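Long-range contacts in beta-glucosidase (Saccharopolyspora erythraea D, PDB 5M6G), which probably hydrolyses terminal, non-reducing beta-D-glucosyl residues with release of beta-D-glucose, as a metal-binding member of glycosyl hydrolase family 3: residues A[63-67]-A[366-370]; A[66-72]-A[85-91]; A[107-112]-A[123-127]. Residue numbers count along the deposited sequence, not the author numbering.

Contact 1 of 3, residues A[63-67]-A[366-370]; sequences KLGQM and IDDAN
Residues 366-370 form a regular turn of helix 363-379 and pack against the C-terminal part of helix 60-66; the CA atoms come closest at K63 and N370, 6.3 Å apart. I366 (m, m) points at the partner: its CG2 lies 3.7 Å from K63 CB, and its CD1 touches L64 CD2 at 4.1 Å and M67 SD at 3.7 Å. D367 starts away from the partner, yet its OD1 makes a salt bridge of 2.9 Å with K63 NZ, reached by the extended mttt lysine at the partly exposed edge. Both helices belong to the family 3 N-terminal domain, of TIM-barrel type, and helix 60-66 leads directly into strand 68-71. A369 CB meets M67 CE at 3.8 Å; L352 of helix 345-357 also packs on this methionine. N370 ties the helices together: ND2 donates to K63 O (2.9 Å, 166°) and, within its own helix, to I366 O (3.0 Å), while OD1 lies 3.4 Å from Q66 CB.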
loop_
_atom_site.group_PDB
_atom_site.type_symbol
_atom_site.label_atom_id
_atom_site.label_comp_id
_atom_site.label_asym_id
_atom_site.label_seq_id
_atom_site.Cartn_x
_atom_site.Cartn_y
_atom_site.Cartn_z
ATOM N N LYS A 63 8.320 -5.097 -29.252
ATOM C CA LYS A 63 7.028 -4.796 -28.645
ATOM C C LYS A 63 6.659 -5.823 -27.581
ATOM O O LYS A 63 6.077 -5.472 -26.547
ATOM C CB LYS A 63 5.947 -4.736 -29.734
ATOM C CG LYS A 63 6.080 -3.556 -30.689
ATOM C CD LYS A 63 5.021 -3.615 -31.795
ATOM C CE LYS A 63 5.305 -2.587 -32.888
ATOM N NZ LYS A 63 4.347 -2.797 -34.032
ATOM N N LEU A 64 6.972 -7.097 -27.816
ATOM C CA LEU A 64 6.692 -8.108 -26.805
ATOM C C LEU A 64 7.513 -7.850 -25.552
ATOM O O LEU A 64 6.994 -7.925 -24.429
ATOM C CB LEU A 64 6.983 -9.502 -27.353
ATOM C CG LEU A 64 6.173 -9.852 -28.610
ATOM C CD1 LEU A 64 6.619 -11.194 -29.154
ATOM C CD2 LEU A 64 4.656 -9.850 -28.320
ATOM N N GLY A 65 8.791 -7.511 -25.732
ATOM C CA GLY A 65 9.638 -7.200 -24.591
ATOM C C GLY A 65 9.077 -6.095 -23.724
ATOM O O GLY A 65 9.120 -6.184 -22.495
ATOM N N GLN A 66 8.539 -5.037 -24.344
ATOM C CA GLN A 66 8.025 -3.918 -23.559
ATOM C C GLN A 66 6.890 -4.335 -22.639
ATOM O O GLN A 66 6.653 -3.662 -21.636
ATOM C CB GLN A 66 7.535 -2.776 -24.454
ATOM C CG GLN A 66 8.629 -1.956 -25.105
ATOM C CD GLN A 66 9.517 -1.281 -24.090
ATOM O OE1 GLN A 66 9.061 -0.449 -23.301
ATOM N NE2 GLN A 66 10.795 -1.640 -24.095
ATOM N N MET A 67 6.190 -5.425 -22.953
ATOM C CA MET A 67 5.046 -5.852 -22.158
ATOM C C MET A 67 5.445 -6.661 -20.929
ATOM O O MET A 67 4.569 -7.065 -20.159
ATOM C CB MET A 67 4.085 -6.648 -23.042
ATOM C CG MET A 67 3.452 -5.777 -24.120
ATOM S SD MET A 67 2.486 -6.698 -25.335
ATOM C CE MET A 67 1.167 -7.310 -24.281
ATOM N N ILE A 366 -1.227 -5.931 -29.183
ATOM C CA ILE A 366 0.167 -5.656 -28.833
ATOM C C ILE A 366 0.482 -4.178 -29.017
ATOM O O ILE A 366 1.216 -3.576 -28.219
ATOM C CB ILE A 366 1.112 -6.537 -29.676
ATOM C CG1 ILE A 366 0.792 -8.024 -29.498
ATOM C CG2 ILE A 366 2.586 -6.223 -29.353
ATOM C CD1 ILE A 366 0.821 -8.516 -28.053
ATOM N N ASP A 367 -0.043 -3.572 -30.087
ATOM C CA ASP A 367 0.230 -2.159 -30.336
ATOM C C ASP A 367 -0.448 -1.280 -29.297
ATOM O O ASP A 367 0.121 -0.274 -28.856
ATOM C CB ASP A 367 -0.231 -1.760 -31.741
ATOM C CG ASP A 367 0.706 -2.247 -32.836
ATOM O OD1 ASP A 367 1.822 -2.709 -32.524
ATOM O OD2 ASP A 367 0.317 -2.153 -34.025
ATOM N N ASP A 368 -1.674 -1.632 -28.904
ATOM C CA ASP A 368 -2.340 -0.878 -27.850
ATOM C C ASP A 368 -1.534 -0.929 -26.555
ATOM O O ASP A 368 -1.323 0.098 -25.900
ATOM C CB ASP A 368 -3.757 -1.419 -27.639
ATOM C CG ASP A 368 -4.411 -0.864 -26.398
ATOM O OD1 ASP A 368 -4.681 0.351 -26.369
ATOM O OD2 ASP A 368 -4.664 -1.644 -25.456
ATOM N N ALA A 369 -1.062 -2.121 -26.172
ATOM C CA ALA A 369 -0.283 -2.231 -24.942
ATOM C C ALA A 369 0.992 -1.408 -25.039
ATOM O O ALA A 369 1.374 -0.717 -24.084
ATOM C CB ALA A 369 0.045 -3.697 -24.653
ATOM N N ASN A 370 1.653 -1.444 -26.199
ATOM C CA ASN A 370 2.898 -0.694 -26.330
ATOM C C ASN A 370 2.651 0.800 -26.347
ATOM O O ASN A 370 3.419 1.562 -25.763
ATOM C CB ASN A 370 3.639 -1.117 -27.582
ATOM C CG ASN A 370 4.582 -2.233 -27.308
ATOM O OD1 ASN A 370 5.794 -2.026 -27.244
ATOM N ND2 ASN A 370 4.033 -3.422 -27.072
#

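Contact 2 of 3, residues A[66-72]-A[85-91]; sequences QMVQVER and IGSVLSG. With SOR (sorbitol), chain L.
Strand 68-71, helix 77-82 and strand 87-90 form a beta-alpha-beta unit, and this contact pairs its two parallel strands, with axes 4.4 Å apart at -34°. Q69 bridges S87, V70 bridges V88 and E71 bridges L89 (CA-CA 4.3 to 4.9 Å). Backbone bonds run S87 N to V68 O (3.0 Å, weak), V70 N to S87 O (3.1 Å), L89 N to V70 O (3.1 Å) and R72 N to L89 O (3.0 Å). G86 CA sits only 3.7 Å from Q66 CA, where a CB would clash with Q66 O. Q69, extended (t, t), gives NE2 to S87 OG (3.0 Å), itself bonded to I125, and its CG packs on L89 CD2 (3.8 Å). On the other face, V70 CG1 meets I85 CG2 (4.0 Å) and V88 CG2 (4.1 Å). E71 OE2, also bonded to S94, accepts from G91 N at 2.8 Å. G91, its CA 3.5 Å from sorbitol C6, and L89 line the pocket at the strand's C-terminal end, as in TIM-barrel glycosidases.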
loop_
_atom_site.group_PDB
_atom_site.type_symbol
_atom_site.label_atom_id
_atom_site.label_comp_id
_atom_site.label_asym_id
_atom_site.label_seq_id
_atom_site.Cartn_x
_atom_site.Cartn_y
_atom_site.Cartn_z
ATOM N N GLN A 66 8.539 -5.037 -24.344
ATOM C CA GLN A 66 8.025 -3.918 -23.559
ATOM C C GLN A 66 6.890 -4.335 -22.639
ATOM O O GLN A 66 6.653 -3.662 -21.636
ATOM C CB GLN A 66 7.535 -2.776 -24.454
ATOM C CG GLN A 66 8.629 -1.956 -25.105
ATOM C CD GLN A 66 9.517 -1.281 -24.090
ATOM O OE1 GLN A 66 9.061 -0.449 -23.301
ATOM N NE2 GLN A 66 10.795 -1.640 -24.095
ATOM N N MET A 67 6.190 -5.425 -22.953
ATOM C CA MET A 67 5.046 -5.852 -22.158
ATOM C C MET A 67 5.445 -6.661 -20.929
ATOM O O MET A 67 4.569 -7.065 -20.159
ATOM C CB MET A 67 4.085 -6.648 -23.042
ATOM C CG MET A 67 3.452 -5.777 -24.120
ATOM S SD MET A 67 2.486 -6.698 -25.335
ATOM C CE MET A 67 1.167 -7.310 -24.281
ATOM N N VAL A 68 6.739 -6.881 -20.716
ATOM C CA VAL A 68 7.245 -7.698 -19.618
ATOM C C VAL A 68 7.724 -6.791 -18.486
ATOM O O VAL A 68 8.467 -5.826 -18.716
ATOM C CB VAL A 68 8.383 -8.613 -20.103
ATOM C CG1 VAL A 68 9.034 -9.323 -18.916
ATOM C CG2 VAL A 68 7.862 -9.626 -21.144
ATOM N N GLN A 69 7.292 -7.092 -17.260
ATOM C CA GLN A 69 7.903 -6.536 -16.055
ATOM C C GLN A 69 8.403 -7.712 -15.231
ATOM O O GLN A 69 7.599 -8.512 -14.733
ATOM C CB GLN A 69 6.925 -5.675 -15.257
ATOM C CG GLN A 69 7.556 -5.052 -14.002
ATOM C CD GLN A 69 6.531 -4.319 -13.177
ATOM O OE1 GLN A 69 5.663 -4.935 -12.578
ATOM N NE2 GLN A 69 6.597 -2.994 -13.182
ATOM N N VAL A 70 9.726 -7.832 -15.104
ATOM C CA VAL A 70 10.344 -8.987 -14.467
ATOM C C VAL A 70 10.925 -8.575 -13.122
ATOM O O VAL A 70 11.464 -7.469 -12.972
ATOM C CB VAL A 70 11.413 -9.640 -15.378
ATOM C CG1 VAL A 70 12.637 -8.724 -15.625
ATOM C CG2 VAL A 70 11.833 -10.985 -14.815
ATOM N N GLU A 71 10.802 -9.467 -12.140
ATOM C CA GLU A 71 11.339 -9.206 -10.812
ATOM C C GLU A 71 12.862 -9.308 -10.848
ATOM O O GLU A 71 13.423 -10.203 -11.486
ATOM C CB GLU A 71 10.742 -10.198 -9.810
ATOM C CG GLU A 71 10.570 -9.662 -8.393
ATOM C CD GLU A 71 11.874 -9.594 -7.620
ATOM O OE1 GLU A 71 12.714 -10.501 -7.784
ATOM O OE2 GLU A 71 12.054 -8.631 -6.846
ATOM N N ARG A 72 13.528 -8.383 -10.154
ATOM C CA ARG A 72 14.967 -8.190 -10.339
ATOM C C ARG A 72 15.776 -9.451 -10.042
ATOM O O ARG A 72 16.839 -9.648 -10.636
ATOM C CB ARG A 72 15.455 -7.041 -9.460
ATOM C CG ARG A 72 15.077 -7.242 -7.990
ATOM C CD ARG A 72 15.803 -6.264 -7.062
ATOM N NE ARG A 72 17.226 -6.568 -6.916
ATOM C CZ ARG A 72 17.710 -7.427 -6.025
ATOM N NH1 ARG A 72 16.884 -8.070 -5.217
ATOM N NH2 ARG A 72 19.019 -7.643 -5.944
ATOM N N ILE A 85 13.483 -6.067 -22.423
ATOM C CA ILE A 85 12.379 -6.084 -21.469
ATOM C C ILE A 85 12.014 -4.658 -21.075
ATOM O O ILE A 85 12.878 -3.781 -20.948
ATOM C CB ILE A 85 12.769 -6.966 -20.268
ATOM C CG1 ILE A 85 12.540 -8.438 -20.637
ATOM C CG2 ILE A 85 12.017 -6.576 -18.985
ATOM C CD1 ILE A 85 13.326 -9.411 -19.814
ATOM N N GLY A 86 10.713 -4.403 -20.908
ATOM C CA GLY A 86 10.263 -3.039 -20.707
ATOM C C GLY A 86 10.359 -2.550 -19.276
ATOM O O GLY A 86 10.491 -1.346 -19.040
ATOM N N SER A 87 10.315 -3.454 -18.306
ATOM C CA SER A 87 10.230 -3.006 -16.932
ATOM C C SER A 87 10.848 -4.035 -16.008
ATOM O O SER A 87 10.892 -5.227 -16.324
ATOM C CB SER A 87 8.770 -2.754 -16.533
ATOM O OG SER A 87 8.689 -2.265 -15.206
ATOM N N VAL A 88 11.312 -3.553 -14.853
ATOM C CA VAL A 88 11.751 -4.398 -13.752
ATOM C C VAL A 88 11.042 -3.910 -12.497
ATOM O O VAL A 88 10.701 -2.728 -12.381
ATOM C CB VAL A 88 13.289 -4.365 -13.587
ATOM C CG1 VAL A 88 13.745 -5.152 -12.363
ATOM C CG2 VAL A 88 13.972 -4.913 -14.850
ATOM N N LEU A 89 10.783 -4.830 -11.564
ATOM C CA LEU A 89 10.267 -4.454 -10.252
ATOM C C LEU A 89 11.118 -5.085 -9.162
ATOM O O LEU A 89 11.816 -6.081 -9.375
ATOM C CB LEU A 89 8.791 -4.864 -10.026
ATOM C CG LEU A 89 8.490 -6.330 -9.671
ATOM C CD1 LEU A 89 7.237 -6.457 -8.800
ATOM C CD2 LEU A 89 8.336 -7.194 -10.918
ATOM N N SER A 90 11.068 -4.464 -7.988
ATOM C CA SER A 90 11.448 -5.124 -6.750
ATOM C C SER A 90 10.165 -5.598 -6.090
ATOM O O SER A 90 9.281 -4.784 -5.802
ATOM C CB SER A 90 12.217 -4.187 -5.814
ATOM O OG SER A 90 13.567 -4.076 -6.198
ATOM N N GLY A 91 10.035 -6.904 -5.896
ATOM C CA GLY A 91 8.989 -7.395 -5.025
ATOM C C GLY A 91 9.254 -6.952 -3.589
ATOM O O GLY A 91 10.304 -6.398 -3.262
HETATM C C1 SOR L . 0.064 -5.957 -4.878
HETATM C C2 SOR L . 1.570 -5.767 -4.909
HETATM C C3 SOR L . 2.229 -7.102 -5.242
HETATM C C4 SOR L . 3.725 -7.067 -4.941
HETATM C C5 SOR L . 4.322 -8.459 -4.714
HETATM C C6 SOR L . 5.698 -8.286 -4.078
HETATM O O1 SOR L . -0.544 -4.969 -4.082
HETATM O O2 SOR L . 1.910 -4.796 -5.883
HETATM O O3 SOR L . 2.024 -7.367 -6.605
HETATM O O4 SOR L . 4.409 -6.426 -5.999
HETATM O O5 SOR L . 3.494 -9.268 -3.889
HETATM O O6 SOR L . 6.125 -9.496 -3.486
HETATM O O HOH W 1 12.705 -0.809 -22.004
#

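Contact 3 of 3, residues A[107-112]-A[123-127]; sequences MYDSYQ and PLIYG
Residues 107-112 of helix 101-116 run obliquely antiparallel to residues 125-127 of strand 125-128, at 144° between N-to-C directions, the axes 9.8 Å apart at their nearest. The CA atoms of Q112 and L124 come within 5.8 Å, those of Y108 and Y126 within 7.6 Å. Q112 is bent (chi1 -164°, chi2 61°), which sets its amide against the extended backbone of L124: OE1 accepts from L124 N (2.7 Å, 151°) and NE2 donates to L124 O (3.0 Å, 168°), so one side chain grips both polar backbone atoms of a single residue. Q112 OE1 also lies 3.3 Å from P123 CA, and Q112 NE2 makes a weak hydrogen bond to Y108 OH (3.1 Å). L124 (t, p) points at the helix and places CD2 3.7 Å from Y111 CB. Y126 (chi1 -158°, chi2 -71°) fits among three helix residues. Its CB meets the edge of the Y108 ring (chi1 178°, t), 3.3 Å from CE1, and the two rings are oblique, with centroids 6.0 Å apart and planes at 58°. CE2 of Y126 is 4.2 Å from CD2 of Y111 (m), and M107, extended through chi2, carries CE to 3.3 Å from Y126 OH. The hydroxyls find polar partners beyond the two segments: Y126 OH with S90 OG, Y111 OH with the A75 carbonyl, Y108 OH with D175, a ligand of a bound magnesium. The contact completes the beta-alpha-beta crossover from strand 87-90 through helix 101-116 to strand 125-128, its apolar layer continued by V88 of strand 87-90 and V80 of helix 77-82.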
loop_
_atom_site.group_PDB
_atom_site.type_symbol
_atom_site.label_atom_id
_atom_site.label_comp_id
_atom_site.label_asym_id
_atom_site.label_seq_id
_atom_site.Cartn_x
_atom_site.Cartn_y
_atom_site.Cartn_z
ATOM N N MET A 107 21.566 0.482 -7.906
ATOM C CA MET A 107 20.937 -0.653 -8.568
ATOM C C MET A 107 20.083 -0.189 -9.740
ATOM O O MET A 107 20.169 -0.740 -10.845
ATOM C CB MET A 107 20.084 -1.434 -7.569
ATOM C CG MET A 107 19.385 -2.661 -8.176
ATOM S SD MET A 107 18.290 -3.411 -6.959
ATOM C CE MET A 107 16.977 -2.199 -6.888
ATOM N N TYR A 108 19.256 0.834 -9.510
ATOM C CA TYR A 108 18.414 1.377 -10.570
ATOM C C TYR A 108 19.251 1.835 -11.763
ATOM O O TYR A 108 18.972 1.466 -12.908
ATOM C CB TYR A 108 17.573 2.532 -10.027
ATOM C CG TYR A 108 16.723 3.163 -11.100
ATOM C CD1 TYR A 108 15.434 2.703 -11.351
ATOM C CD2 TYR A 108 17.228 4.186 -11.900
ATOM C CE1 TYR A 108 14.659 3.271 -12.358
ATOM C CE2 TYR A 108 16.477 4.741 -12.902
ATOM C CZ TYR A 108 15.192 4.288 -13.126
ATOM O OH TYR A 108 14.448 4.857 -14.124
ATOM N N ASP A 109 20.282 2.656 -11.512
ATOM C CA ASP A 109 21.112 3.161 -12.602
ATOM C C ASP A 109 21.802 2.037 -13.353
ATOM O O ASP A 109 22.042 2.151 -14.563
ATOM C CB ASP A 109 22.159 4.138 -12.064
ATOM C CG ASP A 109 21.565 5.467 -11.674
ATOM O OD1 ASP A 109 20.376 5.695 -11.971
ATOM O OD2 ASP A 109 22.292 6.289 -11.084
ATOM N N SER A 110 22.147 0.956 -12.656
ATOM C CA SER A 110 22.781 -0.177 -13.319
ATOM C C SER A 110 21.831 -0.812 -14.332
ATOM O O SER A 110 22.215 -1.095 -15.476
ATOM C CB SER A 110 23.229 -1.191 -12.270
ATOM O OG SER A 110 23.765 -2.348 -12.872
ATOM N N TYR A 111 20.576 -1.035 -13.935
ATOM C CA TYR A 111 19.598 -1.555 -14.890
ATOM C C TYR A 111 19.401 -0.587 -16.048
ATOM O O TYR A 111 19.353 -0.997 -17.216
ATOM C CB TYR A 111 18.272 -1.825 -14.184
ATOM C CG TYR A 111 18.202 -3.172 -13.506
ATOM C CD1 TYR A 111 17.934 -4.315 -14.241
ATOM C CD2 TYR A 111 18.394 -3.300 -12.121
ATOM C CE1 TYR A 111 17.857 -5.555 -13.645
ATOM C CE2 TYR A 111 18.318 -4.548 -11.511
ATOM C CZ TYR A 111 18.053 -5.670 -12.283
ATOM O OH TYR A 111 17.959 -6.923 -11.717
ATOM N N GLN A 112 19.327 0.706 -15.746
ATOM C CA GLN A 112 19.055 1.692 -16.782
ATOM C C GLN A 112 20.195 1.774 -17.791
ATOM O O GLN A 112 19.949 1.850 -19.002
ATOM C CB GLN A 112 18.795 3.049 -16.136
ATOM C CG GLN A 112 18.131 4.049 -17.039
ATOM C CD GLN A 112 16.765 3.579 -17.502
ATOM O OE1 GLN A 112 16.666 2.843 -18.475
ATOM N NE2 GLN A 112 15.712 3.995 -16.802
ATOM N N PRO A 123 14.370 3.421 -22.541
ATOM C CA PRO A 123 14.724 3.328 -21.126
ATOM C C PRO A 123 13.764 2.414 -20.387
ATOM O O PRO A 123 12.596 2.240 -20.765
ATOM C CB PRO A 123 14.629 4.778 -20.633
ATOM C CG PRO A 123 13.681 5.431 -21.576
ATOM C CD PRO A 123 13.816 4.737 -22.898
ATOM N N LEU A 124 14.302 1.788 -19.347
ATOM C CA LEU A 124 13.515 0.942 -18.464
ATOM C C LEU A 124 12.620 1.794 -17.572
ATOM O O LEU A 124 12.961 2.927 -17.216
ATOM C CB LEU A 124 14.459 0.114 -17.599
ATOM C CG LEU A 124 14.008 -1.200 -17.000
ATOM C CD1 LEU A 124 13.761 -2.200 -18.107
ATOM C CD2 LEU A 124 15.116 -1.680 -16.080
ATOM N N ILE A 125 11.470 1.239 -17.192
ATOM C CA ILE A 125 10.662 1.783 -16.102
ATOM C C ILE A 125 10.734 0.785 -14.953
ATOM O O ILE A 125 10.643 -0.432 -15.166
ATOM C CB ILE A 125 9.211 2.079 -16.548
ATOM C CG1 ILE A 125 8.468 2.937 -15.516
ATOM C CG2 ILE A 125 8.423 0.797 -16.848
ATOM C CD1 ILE A 125 7.090 3.391 -15.993
ATOM N N TYR A 126 10.981 1.285 -13.746
ATOM C CA TYR A 126 11.177 0.432 -12.583
ATOM C C TYR A 126 10.021 0.647 -11.615
ATOM O O TYR A 126 9.690 1.788 -11.292
ATOM C CB TYR A 126 12.515 0.741 -11.896
ATOM C CG TYR A 126 13.053 -0.388 -11.043
ATOM C CD1 TYR A 126 12.446 -0.726 -9.829
ATOM C CD2 TYR A 126 14.164 -1.123 -11.451
ATOM C CE1 TYR A 126 12.939 -1.758 -9.048
ATOM C CE2 TYR A 126 14.663 -2.160 -10.676
ATOM C CZ TYR A 126 14.047 -2.472 -9.473
ATOM O OH TYR A 126 14.540 -3.506 -8.709
ATOM N N GLY A 127 9.403 -0.449 -11.169
ATOM C CA GLY A 127 8.289 -0.380 -10.234
ATOM C C GLY A 127 8.598 -0.966 -8.868
ATOM O O GLY A 127 9.498 -1.800 -8.734
#

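How the contacts relate
From the N terminus, helix 60-66 opens contact 1, whose other partner comes only at helix 363-379, so that this contact encloses almost the whole family 3 N-terminal domain. Contact 2 begins in the same residues, sharing Q66 and M67, and closes a short loop at strand 87-90; G65 O and G86 N, 2.9 Å apart, join the two. Contact 3 comes next along the chain and lies wholly between the two ends of contact 1. Contact 2 pairs strands 68-71 and 87-90, and contact 3 packs helix 101-116 on the next strand of the same parallel sheet, 125-128, linked by S87 OG to I125 O (2.7 Å) and S90 OG to Y126 OH (2.8 Å).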